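Local coordinates for protein VP5 (Halorubrum pleomorphic virus 2, PDB 6QGI) that is a surface protein of the envelope of a pleomorphic archaeal virus and probably drives fusion of the viral membrane with that of its host cell, at residues 35-40 with 132-137; 300-305 with 449-454. One frame throughout, in Å; residues are numbered along the deposited sequence.

Contact 1: 35-40 with 132-137; sequences LTADAL and VNHPDI
The imidazole of His134 is the flat group at the centre of this contact, with Ile137 CD1 over one face, 4.1 Å above the plane and displaced toward the rim. Two polar groups meet its edge, both close to the ring plane. At one nitrogen, NE2 donates to Leu35 O at 2.8 Å, approaching from above the carbonyl plane in a somewhat bent bond (139° at the hydrogen). At the other, ND1 accepts from the backbone N of Asp136 at 3.1 Å. CG of His134 lies anti to its backbone N (chi1 -161°), which carries the ring across to the start of helix 37-60. Leu40 comes in obliquely, its CD2 reaching His134 CD2 at 3.6 Å, the two side chains running antiparallel alongside one another. The tip of Ile137 lies beside both the ring and the first turn of the helix, where CD1 packs on Ala37 CB at 3.7 Å and comes close to Ala37 O at 3.1 Å. The contact thus joins the segment leading through the N-cap residue Thr36 to the chain just past the C-terminal end of helix 91-133, where His134 leaves helical geometry. With one nitrogen donating and the other accepting, the imidazole is probably the neutral tautomer protonated at NE2, its rotation fixed by a bond at each ring nitrogen.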
loop_
_atom_site.group_PDB
_atom_site.type_symbol
_atom_site.label_atom_id
_atom_site.label_comp_id
_atom_site.label_asym_id
_atom_site.label_seq_id
_atom_site.Cartn_x
_atom_site.Cartn_y
_atom_site.Cartn_z
ATOM N N LEU A 35 17.179 -1.904 -26.890
ATOM C CA LEU A 35 16.473 -0.629 -26.848
ATOM C C LEU A 35 17.392 0.529 -27.248
ATOM O O LEU A 35 18.619 0.390 -27.198
ATOM C CB LEU A 35 15.931 -0.378 -25.429
ATOM C CG LEU A 35 14.884 -1.328 -24.882
ATOM C CD1 LEU A 35 14.611 -1.031 -23.438
ATOM C CD2 LEU A 35 13.598 -1.229 -25.670
ATOM N N THR A 36 16.800 1.684 -27.626
ATOM C CA THR A 36 17.586 2.885 -27.931
ATOM C C THR A 36 18.136 3.403 -26.603
ATOM O O THR A 36 17.591 3.056 -25.546
ATOM C CB THR A 36 16.783 3.961 -28.708
ATOM O OG1 THR A 36 15.676 4.415 -27.931
ATOM C CG2 THR A 36 16.314 3.490 -30.081
ATOM N N ALA A 37 19.220 4.194 -26.646
ATOM C CA ALA A 37 19.854 4.758 -25.454
ATOM C C ALA A 37 18.837 5.472 -24.537
ATOM O O ALA A 37 18.718 5.096 -23.376
ATOM C CB ALA A 37 20.967 5.713 -25.854
ATOM N N ASP A 38 18.051 6.426 -25.079
ATOM C CA ASP A 38 17.055 7.188 -24.314
ATOM C C ASP A 38 15.939 6.296 -23.734
ATOM O O ASP A 38 15.611 6.437 -22.552
ATOM C CB ASP A 38 16.439 8.311 -25.172
ATOM C CG ASP A 38 15.641 9.320 -24.365
ATOM O OD1 ASP A 38 16.258 10.073 -23.578
ATOM O OD2 ASP A 38 14.399 9.355 -24.520
ATOM N N ALA A 39 15.369 5.391 -24.559
ATOM C CA ALA A 39 14.296 4.459 -24.184
ATOM C C ALA A 39 14.693 3.582 -23.003
ATOM O O ALA A 39 13.863 3.377 -22.121
ATOM C CB ALA A 39 13.910 3.586 -25.366
ATOM N N LEU A 40 15.954 3.084 -22.965
ATOM C CA LEU A 40 16.425 2.256 -21.848
ATOM C C LEU A 40 16.458 3.074 -20.560
ATOM O O LEU A 40 15.969 2.607 -19.541
ATOM C CB LEU A 40 17.803 1.619 -22.121
ATOM C CG LEU A 40 18.367 0.723 -21.002
ATOM C CD1 LEU A 40 17.473 -0.473 -20.737
ATOM C CD2 LEU A 40 19.773 0.280 -21.310
ATOM N N VAL A 132 24.631 -2.711 -18.477
ATOM C CA VAL A 132 26.007 -3.100 -18.827
ATOM C C VAL A 132 26.069 -3.580 -20.295
ATOM O O VAL A 132 26.926 -3.105 -21.046
ATOM C CB VAL A 132 26.585 -4.159 -17.840
ATOM C CG1 VAL A 132 27.850 -4.823 -18.385
ATOM C CG2 VAL A 132 26.866 -3.537 -16.477
ATOM N N ASN A 133 25.136 -4.473 -20.705
ATOM C CA ASN A 133 25.070 -5.032 -22.061
ATOM C C ASN A 133 24.789 -3.974 -23.131
ATOM O O ASN A 133 25.235 -4.161 -24.269
ATOM C CB ASN A 133 24.043 -6.154 -22.157
ATOM C CG ASN A 133 24.524 -7.453 -21.566
ATOM O OD1 ASN A 133 25.609 -7.954 -21.888
ATOM N ND2 ASN A 133 23.723 -8.036 -20.689
ATOM N N HIS A 134 24.073 -2.870 -22.778
ATOM C CA HIS A 134 23.806 -1.780 -23.728
ATOM C C HIS A 134 25.133 -1.142 -24.154
ATOM O O HIS A 134 25.958 -0.790 -23.299
ATOM C CB HIS A 134 22.844 -0.717 -23.175
ATOM C CG HIS A 134 22.223 0.132 -24.242
ATOM N ND1 HIS A 134 22.940 1.128 -24.881
ATOM C CD2 HIS A 134 20.971 0.102 -24.753
ATOM C CE1 HIS A 134 22.111 1.659 -25.764
ATOM N NE2 HIS A 134 20.913 1.078 -25.720
ATOM N N PRO A 135 25.358 -1.034 -25.480
ATOM C CA PRO A 135 26.645 -0.517 -25.973
ATOM C C PRO A 135 26.910 0.968 -25.711
ATOM O O PRO A 135 28.078 1.368 -25.645
ATOM C CB PRO A 135 26.553 -0.768 -27.481
ATOM C CG PRO A 135 25.101 -0.805 -27.784
ATOM C CD PRO A 135 24.484 -1.454 -26.596
ATOM N N ASP A 136 25.853 1.785 -25.586
ATOM C CA ASP A 136 26.000 3.228 -25.437
ATOM C C ASP A 136 25.824 3.723 -24.007
ATOM O O ASP A 136 26.045 4.909 -23.754
ATOM C CB ASP A 136 24.993 3.954 -26.352
ATOM C CG ASP A 136 24.930 3.448 -27.787
ATOM O OD1 ASP A 136 25.998 3.102 -28.346
ATOM O OD2 ASP A 136 23.816 3.405 -28.351
ATOM N N ILE A 137 25.430 2.842 -23.077
ATOM C CA ILE A 137 25.133 3.240 -21.700
ATOM C C ILE A 137 25.832 2.355 -20.665
ATOM O O ILE A 137 25.991 1.151 -20.864
ATOM C CB ILE A 137 23.579 3.212 -21.527
ATOM C CG1 ILE A 137 22.933 4.338 -22.345
ATOM C CG2 ILE A 137 23.099 3.269 -20.062
ATOM C CD1 ILE A 137 21.557 4.168 -22.498
#

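Contact 2: 300-305 with 449-454; sequences EREATI and TNTQTG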
loop_
_atom_site.group_PDB
_atom_site.type_symbol
_atom_site.label_atom_id
_atom_site.label_comp_id
_atom_site.label_asym_id
_atom_site.label_seq_id
_atom_site.Cartn_x
_atom_site.Cartn_y
_atom_site.Cartn_z
ATOM N N GLU A 300 -19.854 3.623 9.042
ATOM C CA GLU A 300 -21.165 4.264 9.101
ATOM C C GLU A 300 -21.208 5.743 8.696
ATOM O O GLU A 300 -22.310 6.281 8.586
ATOM C CB GLU A 300 -21.766 4.115 10.506
ATOM C CG GLU A 300 -22.739 2.950 10.629
ATOM C CD GLU A 300 -23.931 2.937 9.683
ATOM O OE1 GLU A 300 -24.509 4.018 9.418
ATOM O OE2 GLU A 300 -24.293 1.835 9.213
ATOM N N ARG A 301 -20.058 6.401 8.463
ATOM C CA ARG A 301 -20.092 7.810 8.074
ATOM C C ARG A 301 -19.334 8.065 6.774
ATOM O O ARG A 301 -18.102 8.017 6.742
ATOM C CB ARG A 301 -19.580 8.724 9.196
ATOM C CG ARG A 301 -20.672 9.108 10.185
ATOM C CD ARG A 301 -20.165 9.130 11.613
ATOM N NE ARG A 301 -19.917 7.774 12.110
ATOM C CZ ARG A 301 -20.465 7.264 13.207
ATOM N NH1 ARG A 301 -20.190 6.016 13.569
ATOM N NH2 ARG A 301 -21.279 7.994 13.956
ATOM N N GLU A 302 -20.097 8.329 5.698
ATOM C CA GLU A 302 -19.569 8.642 4.376
ATOM C C GLU A 302 -19.147 10.100 4.366
ATOM O O GLU A 302 -19.928 10.984 4.735
ATOM C CB GLU A 302 -20.597 8.348 3.271
ATOM C CG GLU A 302 -19.982 8.265 1.881
ATOM C CD GLU A 302 -20.964 8.361 0.730
ATOM O OE1 GLU A 302 -21.678 7.367 0.469
ATOM O OE2 GLU A 302 -21.009 9.429 0.079
ATOM N N ALA A 303 -17.896 10.340 3.974
ATOM C CA ALA A 303 -17.328 11.675 3.932
ATOM C C ALA A 303 -16.872 12.038 2.541
ATOM O O ALA A 303 -16.214 11.232 1.878
ATOM C CB ALA A 303 -16.157 11.764 4.888
ATOM N N THR A 304 -17.224 13.252 2.095
ATOM C CA THR A 304 -16.783 13.791 0.811
ATOM C C THR A 304 -15.565 14.661 1.137
ATOM O O THR A 304 -15.659 15.557 1.981
ATOM C CB THR A 304 -17.920 14.526 0.071
ATOM O OG1 THR A 304 -18.399 15.605 0.875
ATOM C CG2 THR A 304 -19.075 13.603 -0.303
ATOM N N ILE A 305 -14.405 14.332 0.548
ATOM C CA ILE A 305 -13.150 15.044 0.813
ATOM C C ILE A 305 -12.676 15.814 -0.420
ATOM O O ILE A 305 -13.016 15.456 -1.547
ATOM C CB ILE A 305 -12.025 14.098 1.337
ATOM C CG1 ILE A 305 -11.722 12.934 0.351
ATOM C CG2 ILE A 305 -12.345 13.593 2.741
ATOM C CD1 ILE A 305 -10.358 12.262 0.502
ATOM N N THR A 449 -21.776 12.334 6.351
ATOM C CA THR A 449 -23.151 11.824 6.328
ATOM C C THR A 449 -23.230 10.419 6.912
ATOM O O THR A 449 -22.501 9.529 6.469
ATOM C CB THR A 449 -23.713 11.827 4.884
ATOM O OG1 THR A 449 -23.700 13.155 4.367
ATOM C CG2 THR A 449 -25.132 11.262 4.793
ATOM N N ASN A 450 -24.154 10.213 7.871
ATOM C CA ASN A 450 -24.415 8.894 8.433
ATOM C C ASN A 450 -25.240 8.138 7.392
ATOM O O ASN A 450 -26.340 8.571 7.065
ATOM C CB ASN A 450 -25.118 8.997 9.787
ATOM C CG ASN A 450 -25.221 7.686 10.528
ATOM O OD1 ASN A 450 -25.944 6.765 10.127
ATOM N ND2 ASN A 450 -24.508 7.580 11.639
ATOM N N THR A 451 -24.670 7.073 6.808
ATOM C CA THR A 451 -25.276 6.280 5.727
ATOM C C THR A 451 -26.614 5.598 6.097
ATOM O O THR A 451 -27.436 5.399 5.201
ATOM C CB THR A 451 -24.292 5.221 5.217
ATOM O OG1 THR A 451 -23.720 4.526 6.329
ATOM C CG2 THR A 451 -23.191 5.817 4.350
ATOM N N GLN A 452 -26.840 5.239 7.378
ATOM C CA GLN A 452 -28.079 4.563 7.793
ATOM C C GLN A 452 -29.237 5.551 8.010
ATOM O O GLN A 452 -30.318 5.345 7.456
ATOM C CB GLN A 452 -27.852 3.721 9.062
ATOM C CG GLN A 452 -29.030 2.814 9.423
ATOM C CD GLN A 452 -28.726 1.814 10.512
ATOM O OE1 GLN A 452 -27.650 1.811 11.127
ATOM N NE2 GLN A 452 -29.691 0.944 10.783
ATOM N N THR A 453 -29.019 6.594 8.831
ATOM C CA THR A 453 -30.027 7.612 9.151
ATOM C C THR A 453 -30.184 8.624 8.005
ATOM O O THR A 453 -31.272 9.171 7.811
ATOM C CB THR A 453 -29.671 8.330 10.463
ATOM O OG1 THR A 453 -28.395 8.951 10.325
ATOM C CG2 THR A 453 -29.671 7.393 11.669
ATOM N N GLY A 454 -29.094 8.866 7.281
ATOM C CA GLY A 454 -29.043 9.807 6.168
ATOM C C GLY A 454 -28.801 11.240 6.596
ATOM O O GLY A 454 -28.879 12.148 5.764
HETATM O O HOH W 1 -23.434 9.709 13.541
#
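Glu300 O is gripped by two hydrogen bonds, both from Thr451: the backbone N at 3.1 Å and OG1 at 3.2 Å. Each donor stands above the carbonyl plane, OG1 the further out (57°), and the CA-H of Asn450 adds a weaker contact to the same oxygen. This pincer depends on the first torsion of Thr451 (chi1 48°), with OG1 flanked by both the backbone N and the carbonyl carbon. The same rotation sends CG2 the other way, onto Glu302 CB at 3.8 Å. Beyond this point the segments pair as antiparallel strands: Arg301 and Asn450 form a non-hydrogen-bonded pair, and Glu302 and Thr449 a hydrogen-bonded one, with Glu302 N to Thr449 O and Thr449 N to Glu302 O both 2.8 Å long and in their carbonyl planes. Residues 301-305 go on to pair with strand 312-320 as well, as in the backbone bonds of Ala303 with Gly316. Where strand 443-450 ends, the amide of Asn450 reaches forward to close an Asx turn, OD1 taking the backbone N of Gln452 on a lone pair at 3.3 Å. That N-H also reaches Glu300 OE1 weakly, so two acceptors, Glu300 OE1 and Asn450 OD1, sit 3.2 Å apart around it; their repulsion may be eased by the shared donor. On the face carrying Arg301 and Asn450, the amide ND2 lies over one face of the guanidinium, the two planes 79° apart. A water accepts from Asn450 ND2 at 3.1 Å and, weakly, from Arg301 NH2, while Arg301 NE makes a salt bridge with Asp298.

In the fold
Contacts 1 and 2 are separate pieces of the chain's architecture, on opposite sides of its centre: their own centres are about 53 Å apart and their nearest atoms about 34 Å. They also follow one another in sequence, the 35-40/132-137 pairing closing before residue 300 begins the next. The chain between the segments of contact 1 is nearly all helical and contains no strand, whereas that between those of contact 2 has many strands and no helix. One therefore closes a helical part of the N-terminal envelope-protein region, the other a β-rich part further along. Asn396, which carries the N-linked glycan, falls within the stretch spanned by contact 2 but takes part in neither contact.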